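Local coordinates for 2,3-bisphosphoglycerate-independent phosphoglycerate mutase (PDB 2ZKT), which probably interconverts 2-phosphoglycerate and 3-phosphoglycerate in glycolysis, as a metal-binding phosphoglycerate mutase that works without 2,3-bisphosphoglycerate, at residues 13-18 and 376-381; 85-90 and 153-158; 98-103 and 223-228. One frame throughout, in Å; residues are numbered along the deposited sequence.

Interaction 1: residues 13-18 and 376-381. With ZN (zinc ion), chain G.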
ATOM      1  N   ASP B  13      15.181  -1.146  -5.912  1.00 46.75           N
ATOM      2  CA  ASP B  13      16.355  -0.805  -5.110  1.00 45.78           C
ATOM      3  C   ASP B  13      16.059  -0.557  -3.624  1.00 45.20           C
ATOM      4  O   ASP B  13      15.169   0.225  -3.270  1.00 43.75           O
ATOM      5  CB  ASP B  13      17.038   0.422  -5.737  1.00 45.95           C
ATOM      6  CG  ASP B  13      18.547   0.405  -5.572  1.00 50.35           C
ATOM      7  OD1 ASP B  13      19.025   0.700  -4.452  1.00 56.62           O
ATOM      8  OD2 ASP B  13      19.256   0.081  -6.564  1.00 59.31           O
ATOM      9  N   GLY B  14      16.811  -1.245  -2.762  1.00 44.34           N
ATOM     10  CA  GLY B  14      16.641  -1.095  -1.321  1.00 43.01           C
ATOM     11  C   GLY B  14      15.269  -1.482  -0.780  1.00 44.86           C
ATOM     12  O   GLY B  14      14.874  -1.037   0.297  1.00 42.59           O
ATOM     13  N   LEU B  15      14.553  -2.333  -1.514  1.00 44.58           N
ATOM     14  CA  LEU B  15      13.214  -2.771  -1.112  1.00 43.97           C
ATOM     15  C   LEU B  15      13.080  -3.243   0.339  1.00 44.19           C
ATOM     16  O   LEU B  15      12.233  -2.747   1.093  1.00 45.02           O
ATOM     17  CB  LEU B  15      12.740  -3.889  -2.047  1.00 43.20           C
ATOM     18  CG  LEU B  15      11.297  -4.357  -1.856  1.00 44.33           C
ATOM     19  CD1 LEU B  15      10.334  -3.174  -1.988  1.00 38.57           C
ATOM     20  CD2 LEU B  15      10.993  -5.424  -2.907  1.00 42.42           C
ATOM     21  N   GLY B  16      13.914  -4.202   0.734  1.00 43.47           N
ATOM     22  CA  GLY B  16      13.844  -4.731   2.092  1.00 41.96           C
ATOM     23  C   GLY B  16      13.955  -3.710   3.215  1.00 41.59           C
ATOM     24  O   GLY B  16      14.688  -2.719   3.103  1.00 41.37           O
ATOM     25  N   ASP B  17      13.246  -3.964   4.315  1.00 41.61           N
ATOM     26  CA  ASP B  17      13.280  -3.056   5.449  1.00 43.04           C
ATOM     27  C   ASP B  17      13.046  -3.818   6.755  1.00 42.84           C
ATOM     28  O   ASP B  17      13.020  -5.050   6.778  1.00 44.74           O
ATOM     29  CB  ASP B  17      12.204  -1.976   5.257  1.00 41.76           C
ATOM     30  CG  ASP B  17      12.631  -0.615   5.805  1.00 44.27           C
ATOM     31  OD1 ASP B  17      12.832  -0.490   7.039  1.00 50.52           O
ATOM     32  OD2 ASP B  17      12.773   0.332   4.990  1.00 41.06           O
ATOM     33  N   ARG B  18      12.886  -3.081   7.851  1.00 42.92           N
ATOM     34  CA  ARG B  18      12.621  -3.693   9.150  1.00 43.12           C
ATOM     35  C   ARG B  18      11.279  -3.154   9.661  1.00 43.64           C
ATOM     36  O   ARG B  18      10.805  -2.110   9.201  1.00 44.61           O
ATOM     37  CB  ARG B  18      13.755  -3.363  10.134  1.00 41.79           C
ATOM     38  CG  ARG B  18      15.092  -3.983   9.731  1.00 44.40           C
ATOM     39  CD  ARG B  18      16.245  -3.527  10.619  1.00 42.11           C
ATOM     40  NE  ARG B  18      17.491  -4.162  10.196  1.00 40.16           N
ATOM     41  CZ  ARG B  18      18.693  -3.921  10.721  1.00 42.32           C
ATOM     42  NH1 ARG B  18      18.841  -3.036  11.710  1.00 41.78           N
ATOM     43  NH2 ARG B  18      19.757  -4.582  10.266  1.00 37.82           N
ATOM     44  N   LYS B 376      -0.208 -15.215  -0.107  1.00 44.85           N
ATOM     45  CA  LYS B 376      -1.265 -14.365  -0.666  1.00 46.78           C
ATOM     46  C   LYS B 376      -0.843 -12.938  -1.020  1.00 46.69           C
ATOM     47  O   LYS B 376      -1.361 -12.369  -1.983  1.00 49.07           O
ATOM     48  CB  LYS B 376      -2.455 -14.308   0.309  1.00 48.14           C
ATOM     49  CG  LYS B 376      -3.118 -15.656   0.580  1.00 52.60           C
ATOM     50  CD  LYS B 376      -3.689 -16.261  -0.702  1.00 59.17           C
ATOM     51  CE  LYS B 376      -4.397 -17.592  -0.431  1.00 66.52           C
ATOM     52  NZ  LYS B 376      -4.964 -18.208  -1.683  1.00 71.16           N
ATOM     53  N   ARG B 377       0.073 -12.351  -0.245  1.00 45.90           N
ATOM     54  CA  ARG B 377       0.544 -10.988  -0.511  1.00 45.92           C
ATOM     55  C   ARG B 377       2.063 -10.925  -0.615  1.00 43.70           C
ATOM     56  O   ARG B 377       2.761 -11.888  -0.277  1.00 42.38           O
ATOM     57  CB  ARG B 377       0.083 -10.025   0.589  1.00 46.82           C
ATOM     58  CG  ARG B 377      -1.392  -9.667   0.532  1.00 52.91           C
ATOM     59  CD  ARG B 377      -1.749  -8.701   1.655  1.00 60.96           C
ATOM     60  NE  ARG B 377      -1.330  -9.225   2.955  1.00 68.97           N
ATOM     61  CZ  ARG B 377      -1.826 -10.330   3.514  1.00 77.31           C
ATOM     62  NH1 ARG B 377      -2.770 -11.033   2.887  1.00 76.22           N
ATOM     63  NH2 ARG B 377      -1.364 -10.741   4.696  1.00 81.27           N
ATOM     64  N   PHE B 378       2.581  -9.788  -1.078  1.00 42.54           N
ATOM     65  CA  PHE B 378       4.028  -9.636  -1.216  1.00 42.70           C
ATOM     66  C   PHE B 378       4.591  -8.823  -0.055  1.00 43.22           C
ATOM     67  O   PHE B 378       4.343  -7.627   0.055  1.00 42.10           O
ATOM     68  CB  PHE B 378       4.383  -8.971  -2.558  1.00 41.60           C
ATOM     69  CG  PHE B 378       5.869  -8.961  -2.861  1.00 40.88           C
ATOM     70  CD1 PHE B 378       6.634 -10.132  -2.723  1.00 34.39           C
ATOM     71  CD2 PHE B 378       6.508  -7.789  -3.276  1.00 44.13           C
ATOM     72  CE1 PHE B 378       8.009 -10.139  -2.991  1.00 32.67           C
ATOM     73  CE2 PHE B 378       7.891  -7.781  -3.551  1.00 40.41           C
ATOM     74  CZ  PHE B 378       8.646  -8.963  -3.406  1.00 36.08           C
ATOM     75  N   GLY B 379       5.347  -9.487   0.816  1.00 43.50           N
ATOM     76  CA  GLY B 379       5.935  -8.808   1.961  1.00 42.37           C
ATOM     77  C   GLY B 379       7.015  -9.664   2.604  1.00 41.33           C
ATOM     78  O   GLY B 379       7.073 -10.878   2.371  1.00 40.90           O
ATOM     79  N   GLU B 380       7.863  -9.046   3.422  1.00 37.76           N
ATOM     80  CA  GLU B 380       8.943  -9.781   4.068  1.00 38.08           C
ATOM     81  C   GLU B 380       8.461 -10.964   4.916  1.00 37.91           C
ATOM     82  O   GLU B 380       9.037 -12.053   4.830  1.00 41.53           O
ATOM     83  CB  GLU B 380       9.814  -8.839   4.918  1.00 36.46           C
ATOM     84  CG  GLU B 380      10.634  -7.856   4.079  1.00 38.17           C
ATOM     85  CD  GLU B 380       9.923  -6.517   3.867  1.00 43.10           C
ATOM     86  OE1 GLU B 380       8.677  -6.505   3.722  1.00 43.14           O
ATOM     87  OE2 GLU B 380      10.622  -5.472   3.846  1.00 48.70           O
ATOM     88  N   ARG B 381       7.415 -10.774   5.729  1.00 37.69           N
ATOM     89  CA  ARG B 381       6.939 -11.883   6.549  1.00 38.50           C
ATOM     90  C   ARG B 381       6.315 -12.996   5.709  1.00 38.06           C
ATOM     91  O   ARG B 381       6.409 -14.175   6.056  1.00 35.63           O
ATOM     92  CB  ARG B 381       5.951 -11.394   7.635  1.00 38.20           C
ATOM     93  CG  ARG B 381       6.625 -11.223   9.026  1.00 36.71           C
ATOM     94  CD  ARG B 381       7.792 -10.224   8.973  1.00 35.30           C
ATOM     95  NE  ARG B 381       7.333  -8.836   8.861  1.00 38.19           N
ATOM     96  CZ  ARG B 381       6.922  -8.093   9.893  1.00 34.52           C
ATOM     97  NH1 ARG B 381       6.917  -8.595  11.122  1.00 32.32           N
ATOM     98  NH2 ARG B 381       6.495  -6.855   9.699  1.00 35.25           N
TER
HETATM   99 ZN    ZN G 414      20.961  -0.480  -4.599  1.00 55.00          ZN

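Interaction 2: residues 85-90 and 153-158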
ATOM      1  N   LEU B  85      31.573   3.050 -17.133  1.00 52.79           N
ATOM      2  CA  LEU B  85      30.724   2.507 -18.201  1.00 54.20           C
ATOM      3  C   LEU B  85      29.315   3.109 -18.116  1.00 54.84           C
ATOM      4  O   LEU B  85      28.541   3.127 -19.067  1.00 54.13           O
ATOM      5  CB  LEU B  85      30.563   0.990 -18.025  1.00 53.88           C
ATOM      6  CG  LEU B  85      31.830   0.129 -18.231  1.00 56.73           C
ATOM      7  CD1 LEU B  85      31.482  -1.354 -18.225  1.00 55.40           C
ATOM      8  CD2 LEU B  85      32.563   0.379 -19.559  1.00 58.04           C
ATOM      9  N   GLY B  86      28.971   3.544 -16.879  1.00 56.10           N
ATOM     10  CA  GLY B  86      27.666   4.129 -16.575  1.00 58.63           C
ATOM     11  C   GLY B  86      27.464   5.475 -17.285  1.00 60.41           C
ATOM     12  O   GLY B  86      26.397   5.786 -17.802  1.00 61.44           O
ATOM     13  N   VAL B  87      28.526   6.306 -17.252  1.00 61.12           N
ATOM     14  CA  VAL B  87      28.420   7.616 -17.884  1.00 61.27           C
ATOM     15  C   VAL B  87      28.537   7.539 -19.414  1.00 61.87           C
ATOM     16  O   VAL B  87      28.557   8.540 -20.119  1.00 63.56           O
ATOM     17  CB  VAL B  87      29.494   8.537 -17.302  1.00 61.05           C
ATOM     18  CG1 VAL B  87      29.251   8.727 -15.802  1.00 60.05           C
ATOM     19  CG2 VAL B  87      30.876   7.938 -17.512  1.00 60.42           C
ATOM     20  N   GLY B  88      28.663   6.297 -19.920  1.00 61.61           N
ATOM     21  CA  GLY B  88      28.597   6.117 -21.372  1.00 62.29           C
ATOM     22  C   GLY B  88      29.981   5.974 -22.017  1.00 62.64           C
ATOM     23  O   GLY B  88      30.127   5.964 -23.233  1.00 63.31           O
ATOM     24  N   LEU B  89      31.078   5.891 -21.262  1.00 63.07           N
ATOM     25  CA  LEU B  89      32.414   5.788 -21.871  1.00 63.38           C
ATOM     26  C   LEU B  89      32.666   4.371 -22.396  1.00 63.78           C
ATOM     27  O   LEU B  89      32.022   3.408 -21.958  1.00 64.11           O
ATOM     28  CB  LEU B  89      33.508   6.137 -20.850  1.00 62.60           C
ATOM     29  CG  LEU B  89      33.428   7.479 -20.111  1.00 64.05           C
ATOM     30  CD1 LEU B  89      34.573   7.572 -19.090  1.00 63.64           C
ATOM     31  CD2 LEU B  89      33.503   8.634 -21.118  1.00 65.94           C
ATOM     32  N   ASP B  90      33.601   4.251 -23.339  1.00 65.09           N
ATOM     33  CA  ASP B  90      33.960   2.951 -23.908  1.00 65.68           C
ATOM     34  C   ASP B  90      35.401   2.649 -23.483  1.00 65.05           C
ATOM     35  O   ASP B  90      36.361   3.180 -24.054  1.00 66.35           O
ATOM     36  CB  ASP B  90      33.844   2.982 -25.441  1.00 66.43           C
ATOM     37  CG  ASP B  90      32.416   3.245 -25.916  1.00 70.60           C
ATOM     38  OD1 ASP B  90      31.500   2.497 -25.500  1.00 74.49           O
ATOM     39  OD2 ASP B  90      32.211   4.194 -26.707  1.00 74.30           O
ATOM     40  N   VAL B 153      40.821   9.881 -18.746  1.00 52.80           N
ATOM     41  CA  VAL B 153      39.546  10.482 -19.095  1.00 52.24           C
ATOM     42  C   VAL B 153      38.981  11.008 -17.777  1.00 52.74           C
ATOM     43  O   VAL B 153      39.036  10.324 -16.747  1.00 51.60           O
ATOM     44  CB  VAL B 153      38.556   9.465 -19.709  1.00 52.61           C
ATOM     45  CG1 VAL B 153      37.250  10.177 -20.079  1.00 49.92           C
ATOM     46  CG2 VAL B 153      39.171   8.816 -20.945  1.00 51.49           C
ATOM     47  N   LEU B 154      38.488  12.245 -17.799  1.00 52.99           N
ATOM     48  CA  LEU B 154      37.893  12.846 -16.613  1.00 53.91           C
ATOM     49  C   LEU B 154      36.568  13.423 -17.072  1.00 54.46           C
ATOM     50  O   LEU B 154      36.534  14.400 -17.825  1.00 53.19           O
ATOM     51  CB  LEU B 154      38.770  13.962 -16.034  1.00 53.89           C
ATOM     52  CG  LEU B 154      38.304  14.313 -14.607  1.00 55.20           C
ATOM     53  CD1 LEU B 154      39.186  13.576 -13.603  1.00 57.33           C
ATOM     54  CD2 LEU B 154      38.364  15.818 -14.366  1.00 62.57           C
ATOM     55  N   LYS B 155      35.477  12.807 -16.621  1.00 56.54           N
ATOM     56  CA  LYS B 155      34.146  13.247 -17.012  1.00 59.84           C
ATOM     57  C   LYS B 155      33.241  13.402 -15.777  1.00 60.48           C
ATOM     58  O   LYS B 155      33.269  12.572 -14.864  1.00 60.88           O
ATOM     59  CB  LYS B 155      33.570  12.222 -17.998  1.00 60.09           C
ATOM     60  CG  LYS B 155      32.317  12.655 -18.728  1.00 63.78           C
ATOM     61  CD  LYS B 155      31.968  11.629 -19.801  1.00 69.39           C
ATOM     62  CE  LYS B 155      30.602  11.904 -20.403  1.00 72.23           C
ATOM     63  NZ  LYS B 155      29.543  11.783 -19.362  1.00 72.15           N
ATOM     64  N   GLY B 156      32.454  14.474 -15.738  1.00 62.62           N
ATOM     65  CA  GLY B 156      31.562  14.672 -14.603  1.00 66.17           C
ATOM     66  C   GLY B 156      30.318  13.808 -14.757  1.00 68.28           C
ATOM     67  O   GLY B 156      29.948  13.449 -15.882  1.00 68.64           O
ATOM     68  N   MET B 157      29.674  13.460 -13.640  1.00 70.84           N
ATOM     69  CA  MET B 157      28.461  12.644 -13.699  1.00 74.60           C
ATOM     70  C   MET B 157      27.238  13.424 -13.193  1.00 74.94           C
ATOM     71  O   MET B 157      26.415  13.885 -13.991  1.00 76.43           O
ATOM     72  CB  MET B 157      28.650  11.343 -12.897  1.00 74.22           C
ATOM     73  CG  MET B 157      29.164  11.522 -11.472  1.00 76.59           C
ATOM     74  SD  MET B 157      29.443   9.933 -10.624  1.00 81.21           S
ATOM     75  CE  MET B 157      27.806   9.615  -9.920  1.00 80.05           C
ATOM     76  N   SER B 158      27.125  13.578 -11.872  1.00 75.00           N
ATOM     77  CA  SER B 158      26.001  14.320 -11.275  1.00 74.34           C
ATOM     78  C   SER B 158      26.388  14.946  -9.923  1.00 74.44           C
ATOM     79  O   SER B 158      27.164  14.384  -9.155  1.00 73.55           O
ATOM     80  CB  SER B 158      24.828  13.356 -11.041  1.00 74.38           C
ATOM     81  OG  SER B 158      24.229  12.994 -12.288  1.00 73.97           O
TER

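Interaction 3: residues 98-103 and 223-228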
ATOM      1  N   PHE B  98      37.817   5.343 -11.404  1.00 49.22           N
ATOM      2  CA  PHE B  98      37.553   5.764 -10.029  1.00 47.46           C
ATOM      3  C   PHE B  98      36.332   6.674  -9.948  1.00 48.47           C
ATOM      4  O   PHE B  98      35.967   7.337 -10.928  1.00 48.71           O
ATOM      5  CB  PHE B  98      38.731   6.572  -9.479  1.00 47.58           C
ATOM      6  CG  PHE B  98      40.070   5.904  -9.621  1.00 49.25           C
ATOM      7  CD1 PHE B  98      40.754   5.932 -10.843  1.00 45.13           C
ATOM      8  CD2 PHE B  98      40.677   5.284  -8.519  1.00 49.66           C
ATOM      9  CE1 PHE B  98      42.024   5.359 -10.966  1.00 45.60           C
ATOM     10  CE2 PHE B  98      41.949   4.706  -8.632  1.00 52.02           C
ATOM     11  CZ  PHE B  98      42.625   4.746  -9.861  1.00 46.05           C
ATOM     12  N   ARG B  99      35.703   6.705  -8.771  1.00 48.77           N
ATOM     13  CA  ARG B  99      34.571   7.604  -8.537  1.00 50.84           C
ATOM     14  C   ARG B  99      35.259   8.827  -7.893  1.00 47.20           C
ATOM     15  O   ARG B  99      36.129   8.685  -7.017  1.00 44.18           O
ATOM     16  CB  ARG B  99      33.546   6.968  -7.583  1.00 51.61           C
ATOM     17  CG  ARG B  99      34.099   6.560  -6.227  1.00 57.28           C
ATOM     18  CD  ARG B  99      33.129   5.617  -5.505  1.00 57.98           C
ATOM     19  NE  ARG B  99      31.859   6.263  -5.158  1.00 73.19           N
ATOM     20  CZ  ARG B  99      31.716   7.165  -4.186  1.00 77.63           C
ATOM     21  NH1 ARG B  99      32.768   7.531  -3.455  1.00 79.60           N
ATOM     22  NH2 ARG B  99      30.523   7.704  -3.945  1.00 78.99           N
ATOM     23  N   VAL B 100      34.895  10.021  -8.352  1.00 46.94           N
ATOM     24  CA  VAL B 100      35.514  11.244  -7.841  1.00 46.41           C
ATOM     25  C   VAL B 100      34.530  12.266  -7.249  1.00 48.58           C
ATOM     26  O   VAL B 100      33.475  12.553  -7.839  1.00 45.70           O
ATOM     27  CB  VAL B 100      36.308  11.974  -8.965  1.00 45.56           C
ATOM     28  CG1 VAL B 100      37.094  13.133  -8.367  1.00 41.19           C
ATOM     29  CG2 VAL B 100      37.233  10.986  -9.701  1.00 44.72           C
ATOM     30  N   ASN B 101      34.900  12.830  -6.097  1.00 51.12           N
ATOM     31  CA  ASN B 101      34.080  13.848  -5.443  1.00 52.97           C
ATOM     32  C   ASN B 101      34.879  15.147  -5.404  1.00 54.02           C
ATOM     33  O   ASN B 101      36.050  15.144  -4.987  1.00 55.33           O
ATOM     34  CB  ASN B 101      33.733  13.452  -3.995  1.00 53.71           C
ATOM     35  CG  ASN B 101      32.871  12.198  -3.915  1.00 59.20           C
ATOM     36  OD1 ASN B 101      33.351  11.077  -4.125  1.00 68.66           O
ATOM     37  ND2 ASN B 101      31.589  12.384  -3.608  1.00 58.52           N
ATOM     38  N   PHE B 102      34.270  16.247  -5.860  1.00 54.77           N
ATOM     39  CA  PHE B 102      34.948  17.547  -5.795  1.00 56.16           C
ATOM     40  C   PHE B 102      34.853  17.933  -4.315  1.00 57.42           C
ATOM     41  O   PHE B 102      33.781  17.803  -3.705  1.00 55.25           O
ATOM     42  CB  PHE B 102      34.224  18.601  -6.649  1.00 55.89           C
ATOM     43  CG  PHE B 102      34.429  18.430  -8.124  1.00 56.25           C
ATOM     44  CD1 PHE B 102      35.694  18.603  -8.687  1.00 55.60           C
ATOM     45  CD2 PHE B 102      33.366  18.077  -8.950  1.00 57.07           C
ATOM     46  CE1 PHE B 102      35.901  18.427 -10.056  1.00 56.71           C
ATOM     47  CE2 PHE B 102      33.562  17.896 -10.325  1.00 57.11           C
ATOM     48  CZ  PHE B 102      34.836  18.072 -10.877  1.00 57.17           C
ATOM     49  N   ALA B 103      35.970  18.377  -3.736  1.00 59.32           N
ATOM     50  CA  ALA B 103      35.986  18.770  -2.324  1.00 61.23           C
ATOM     51  C   ALA B 103      36.615  20.151  -2.124  1.00 62.35           C
ATOM     52  O   ALA B 103      36.949  20.847  -3.091  1.00 63.10           O
ATOM     53  CB  ALA B 103      36.748  17.724  -1.499  1.00 60.69           C
ATOM     54  N   LEU B 223      40.219  17.132  -5.099  1.00 55.94           N
ATOM     55  CA  LEU B 223      39.645  15.929  -5.689  1.00 54.15           C
ATOM     56  C   LEU B 223      39.733  14.705  -4.768  1.00 53.93           C
ATOM     57  O   LEU B 223      40.834  14.283  -4.408  1.00 52.93           O
ATOM     58  CB  LEU B 223      40.376  15.636  -7.012  1.00 52.53           C
ATOM     59  CG  LEU B 223      39.932  16.401  -8.266  1.00 53.05           C
ATOM     60  CD1 LEU B 223      40.379  15.684  -9.529  1.00 46.67           C
ATOM     61  CD2 LEU B 223      38.414  16.573  -8.230  1.00 47.35           C
ATOM     62  N   LEU B 224      38.581  14.157  -4.363  1.00 52.83           N
ATOM     63  CA  LEU B 224      38.592  12.945  -3.531  1.00 52.80           C
ATOM     64  C   LEU B 224      38.344  11.768  -4.484  1.00 53.03           C
ATOM     65  O   LEU B 224      37.265  11.642  -5.065  1.00 51.14           O
ATOM     66  CB  LEU B 224      37.516  12.994  -2.435  1.00 52.74           C
ATOM     67  CG  LEU B 224      37.773  14.009  -1.306  1.00 53.28           C
ATOM     68  CD1 LEU B 224      36.748  13.791  -0.189  1.00 52.79           C
ATOM     69  CD2 LEU B 224      39.194  13.854  -0.760  1.00 53.47           C
ATOM     70  N   ILE B 225      39.374  10.928  -4.646  1.00 54.21           N
ATOM     71  CA  ILE B 225      39.331   9.778  -5.555  1.00 56.00           C
ATOM     72  C   ILE B 225      39.274   8.454  -4.803  1.00 56.45           C
ATOM     73  O   ILE B 225      40.119   8.167  -3.952  1.00 56.20           O
ATOM     74  CB  ILE B 225      40.587   9.745  -6.471  1.00 55.78           C
ATOM     75  CG1 ILE B 225      40.777  11.103  -7.161  1.00 57.09           C
ATOM     76  CG2 ILE B 225      40.437   8.652  -7.521  1.00 56.48           C
ATOM     77  CD1 ILE B 225      42.070  11.212  -7.959  1.00 56.55           C
ATOM     78  N   ARG B 226      38.286   7.631  -5.145  1.00 57.13           N
ATOM     79  CA  ARG B 226      38.126   6.345  -4.484  1.00 57.50           C
ATOM     80  C   ARG B 226      37.441   5.311  -5.380  1.00 56.95           C
ATOM     81  O   ARG B 226      37.192   5.561  -6.566  1.00 57.73           O
ATOM     82  CB  ARG B 226      37.325   6.553  -3.193  1.00 58.14           C
ATOM     83  CG  ARG B 226      35.999   7.281  -3.396  1.00 60.09           C
ATOM     84  CD  ARG B 226      35.485   7.847  -2.073  1.00 67.05           C
ATOM     85  NE  ARG B 226      35.692   6.905  -0.968  1.00 74.27           N
ATOM     86  CZ  ARG B 226      35.215   7.065   0.270  1.00 78.02           C
ATOM     87  NH1 ARG B 226      34.486   8.140   0.578  1.00 80.44           N
ATOM     88  NH2 ARG B 226      35.472   6.150   1.206  1.00 75.19           N
ATOM     89  N   GLY B 227      37.150   4.144  -4.803  1.00 57.13           N
ATOM     90  CA  GLY B 227      36.481   3.084  -5.550  1.00 56.02           C
ATOM     91  C   GLY B 227      37.206   2.628  -6.808  1.00 55.19           C
ATOM     92  O   GLY B 227      36.584   2.493  -7.869  1.00 53.38           O
ATOM     93  N   ALA B 228      38.513   2.398  -6.698  1.00 54.99           N
ATOM     94  CA  ALA B 228      39.309   1.943  -7.840  1.00 56.23           C
ATOM     95  C   ALA B 228      38.674   0.664  -8.402  1.00 57.01           C
ATOM     96  O   ALA B 228      38.310  -0.250  -7.645  1.00 57.53           O
ATOM     97  CB  ALA B 228      40.760   1.677  -7.402  1.00 55.12           C
TER

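Interaction 1: residues 13-18 and 376-381
Glu380 reaches from the first turn of helix 380-383 to the backbone of the loop 13-18, and its OE2 accepts the one hydrogen bond between the two segments, from Asp17 N at 3.1 Å. The donor sits almost on the extension of the carboxylate C-O bond, and the N-H is bent, at 139°. The side chain gets there by a kink at chi2 (93°), which swings CD out of the extended line. The same OE2 lies 3.7 Å from Gly16 CA, while OE1 is held by Thr27, so both carboxylate oxygens of this buried group have a partner. An alanine here would probably leave Asp17 N and Thr27 without this acceptor and weaken the tie between loop 13-18 and helix 380-383.

Apolar contact is small. Leu15 and Phe378 meet tip to tip, CD2 of Leu15 standing 3.9 Å from CE2 of Phe378 and oblique to the ring, and Pro362 of strand 361-366 touches both side chains.

A salt bridge and a metal bond also hold the loop. Asp17 OD2 forms a salt bridge with Lys316, and Asp13 OD1 binds zinc at 2.3 Å, a site completed by Ser60, Asp346 and His347. A metal-binding aspartate in the loop that follows strand 6-12 is characteristic of the alkaline phosphatase superfamily, to which this mutase belongs.

Interaction 2: residues 85-90 and 153-158
Leu89 and Lys155 pass each other head to tail, from opposite sides of the contact, the leucine coming from the loop after helix 80-86, the lysine from strand 152-155. CD2 of Leu89 comes to 3.6 Å from CD of Lys155, a contact of leucine methyl with lysine methylene. Extended through its first three torsions, the lysine bends only at chi4 (-63°), which turns NZ to 3.5 Å from Val87 O in a weak hydrogen bond. NZ of Lys155 is also 3.8 Å from Val87 CB.

The other branch of Leu89, CD1, meets CG1 of Val153 at 3.9 Å, the two side chains again passing in opposing senses. Val87 and Met157 cross at about a right angle instead: CG1 of Val87 touches CB of Met157 at 4.0 Å, and the rest of the methionine leads away. Val87 also rests on Val163 of the neighbouring strand 161-166.

Gly88, with positive phi (100°), is where the chain leaves the helix, and Val87 and Leu89 on either side of it in sequence both point toward 153-158. This is a Schellman motif, here closing helix 80-86 where its end packs against the outermost strand 152-155 of a four-stranded antiparallel sheet.

Interaction 3: residues 98-103 and 223-228
Arg99 and Arg226 exchange two backbone hydrogen bonds, Arg99 N to Arg226 O at 2.9 Å and Arg226 N to Arg99 O at 3.0 Å. Two residues on, Asn101 and Leu224 pair the same way, each bond 2.8 Å long, that from Leu224 N to Asn101 O nearly straight at 173°. Between these pairs, Val100 CA adds a C-H...O contact to Leu224 O.

The side chains of Arg99 and Arg226 run alongside each other, heading in one direction, with the guanidinium planes of Arg99 and Arg226 turned 69° apart. Arg99 NH1 is 3.1 Å from Arg226 CD, which sits at the edge of the Arg99 guanidinium. Arg99 NH1 also lies 3.9 Å from Arg226 NE, so like charges are close, and Arg79 adds another near Arg99 NE; these groups would probably repel each other somewhat. Asn101 OD1, on the same face, is buried by the contact and has no partner in the model.

The segments belong to strands 96-103 and 222-229, antiparallel neighbours in a four-stranded sheet in which 222-229 is outermost and 161-166 flanks 96-103 on its other edge.

Apolar residues fill the other face, which helices 131-142 and 186-203 cover. Leu223 carries much of it: its CD2 meets CD1 of Phe102 at 3.4 Å, the leucine and phenylalanine extending in the same sense, and CG1 of Val100 at 3.7 Å. Farther along, Phe98 crosses Ile225 obliquely, CB to CG2 at 3.3 Å, and CE2 of its ring reaches CB of Ala228 at 3.5 Å.

Interactions 2 and 3 are close neighbours, their centres 13 Å apart and nearest atoms about 5 Å apart, and both reach the four-stranded antiparallel sheet: interaction 2 at its outermost strand 152-155, interaction 3 at strands 96-103 and 222-229. Helix 80-86 is followed in the chain by strand 96-103, after a loop, and the segments of the two contacts alternate in sequence. Interaction 1 lies on the opposite side of the chain's centre, 33 and 34 Å from the other two between centres, beside the eight-stranded mixed sheet. Its segments enclose both others, so the chain builds the antiparallel sheet before returning to pair 376-381 with the loop that carries the zinc ligand Asp13.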